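Local coordinates for bartonella effector protein (Bep) substrate of VirB T4SS (Bartonella rochalimae ATCC BAA-1498, PDB 4YK1) that is a VirB type IV secretion substrate that includes this BID domain and, as a whole, probably transfers AMP from ATP to protein threonine or tyrosine residues, at residues G84-G88 with Y99-E103. Sequence-based numbering, arbitrary orientation.
Sequences GRLKG and YKISE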
loop_
_atom_site.group_PDB
_atom_site.type_symbol
_atom_site.label_atom_id
_atom_site.label_comp_id
_atom_site.label_asym_id
_atom_site.label_seq_id
_atom_site.Cartn_x
_atom_site.Cartn_y
_atom_site.Cartn_z
ATOM N N GLY A 84 8.726 9.749 13.217
ATOM C CA GLY A 84 9.903 9.555 14.031
ATOM C C GLY A 84 10.822 10.709 13.728
ATOM O O GLY A 84 10.511 11.555 12.896
ATOM N N ARG A 85 11.961 10.730 14.398
ATOM C CA ARG A 85 12.982 11.747 14.191
ATOM C C ARG A 85 13.578 11.675 12.792
ATOM O O ARG A 85 13.891 10.589 12.286
ATOM C CB ARG A 85 14.070 11.577 15.256
ATOM C CG ARG A 85 15.191 12.557 15.208
ATOM C CD ARG A 85 16.066 12.346 16.438
ATOM N NE ARG A 85 17.421 12.848 16.255
ATOM C CZ ARG A 85 18.137 13.420 17.217
ATOM N NH1 ARG A 85 17.622 13.562 18.434
ATOM N NH2 ARG A 85 19.366 13.850 16.963
ATOM N N LEU A 86 13.723 12.842 12.179
ATOM C CA LEU A 86 14.300 12.975 10.838
ATOM C C LEU A 86 15.809 12.960 10.876
ATOM O O LEU A 86 16.413 13.445 11.824
ATOM C CB LEU A 86 13.834 14.281 10.174
ATOM C CG LEU A 86 12.577 14.235 9.315
ATOM C CD1 LEU A 86 11.420 13.665 10.096
ATOM C CD2 LEU A 86 12.268 15.633 8.781
ATOM N N LYS A 87 16.413 12.423 9.821
ATOM C CA LYS A 87 17.859 12.333 9.729
ATOM C C LYS A 87 18.433 13.719 9.420
ATOM O O LYS A 87 17.847 14.483 8.642
ATOM C CB LYS A 87 18.231 11.316 8.647
ATOM C CG LYS A 87 19.543 10.610 8.821
ATOM C CD LYS A 87 19.522 9.334 7.981
ATOM C CE LYS A 87 20.895 8.745 7.804
ATOM N NZ LYS A 87 20.795 7.557 6.903
ATOM N N GLY A 88 19.571 14.048 10.025
ATOM C CA GLY A 88 20.196 15.344 9.810
ATOM C C GLY A 88 20.174 16.179 11.073
ATOM O O GLY A 88 19.263 16.072 11.882
ATOM N N TYR A 99 19.006 17.965 7.159
ATOM C CA TYR A 99 17.692 17.912 7.800
ATOM C C TYR A 99 16.621 18.418 6.834
ATOM O O TYR A 99 15.553 17.815 6.695
ATOM C CB TYR A 99 17.666 18.741 9.096
ATOM C CG TYR A 99 16.414 18.492 9.925
ATOM C CD1 TYR A 99 15.210 19.137 9.624
ATOM C CD2 TYR A 99 16.434 17.603 10.996
ATOM C CE1 TYR A 99 14.038 18.901 10.365
ATOM C CE2 TYR A 99 15.287 17.366 11.753
ATOM C CZ TYR A 99 14.095 18.011 11.432
ATOM O OH TYR A 99 12.974 17.743 12.177
ATOM N N LYS A 100 16.906 19.525 6.156
ATOM C CA LYS A 100 15.957 20.063 5.178
ATOM C C LYS A 100 15.718 19.096 4.020
ATOM O O LYS A 100 14.613 19.031 3.482
ATOM C CB LYS A 100 16.444 21.422 4.650
ATOM C CG LYS A 100 16.499 22.525 5.725
ATOM C CD LYS A 100 16.620 23.901 5.057
ATOM C CE LYS A 100 17.039 24.990 6.025
ATOM N NZ LYS A 100 18.520 25.076 6.187
ATOM N N ILE A 101 16.740 18.325 3.657
ATOM C CA ILE A 101 16.605 17.334 2.592
ATOM C C ILE A 101 15.715 16.183 3.064
ATOM O O ILE A 101 14.930 15.645 2.285
ATOM C CB ILE A 101 17.993 16.835 2.126
ATOM C CG1 ILE A 101 18.688 17.926 1.316
ATOM C CG2 ILE A 101 17.881 15.558 1.264
ATOM C CD1 ILE A 101 20.185 17.678 1.095
ATOM N N SER A 102 15.840 15.798 4.332
ATOM C CA SER A 102 14.922 14.811 4.910
ATOM C C SER A 102 13.473 15.316 4.836
ATOM O O SER A 102 12.565 14.553 4.512
ATOM C CB SER A 102 15.289 14.484 6.370
ATOM O OG SER A 102 16.518 13.773 6.455
ATOM N N GLU A 103 13.250 16.597 5.124
ATOM C CA GLU A 103 11.888 17.149 5.048
ATOM C C GLU A 103 11.367 17.099 3.616
ATOM O O GLU A 103 10.199 16.812 3.387
ATOM C CB GLU A 103 11.836 18.589 5.568
ATOM C CG GLU A 103 12.064 18.715 7.092
ATOM C CD GLU A 103 11.979 20.164 7.565
ATOM O OE1 GLU A 103 12.654 21.011 6.962
ATOM O OE2 GLU A 103 11.237 20.455 8.527
HETATM O O HOH W 1 13.057 15.457 13.736
#
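At the hairpin end of this BID domain, a fold described as a four-helix bundle topped with a hook, the extended chain 84-88 lies against the first turns of the long helix 97-140, with Leu-86 and Lys-87 meeting Tyr-99 and Ser-102. Ser-102 OG donates to Lys-87 O at 2.7 Å. The hydroxyl comes in tilted 28° from the carbonyl plane. Its chi1 of -69° sets OG beside its own backbone N, on the side of the helix that faces the loop. The same Lys-87 O takes a CA-H...O contact from Tyr-99 CA at 3.5 Å, so the carbonyl oxygen has one true hydrogen bond, from Ser-102, and a weaker C-H contact from about one turn earlier. The loop runs on from here into the small hairpin of strands 90-91 and 94-95, whose return leads back to the helix; the contact thus draws together the two ends of that excursion. Tyr-99 points its ring along the loop: Gly-88 O sits at the ring edge, in plane, 3.3 Å from CD2, while Leu-86 CB approaches CE2 obliquely at 3.8 Å. Beyond, Leu-86 CD2 packs 3.5 Å from Glu-103 CG, the two side chains crossing at about a right angle, and the leucine also touches Ile-48 and Tyr-49 of helix 32-49. Glu-103 sends its carboxylate to Lys-95, a salt bridge back to the hairpin. At the phenol end a water accepts from Leu-86 N (3.1 Å) and lies 2.8 Å from Tyr-99 OH, linking ring and loop backbone.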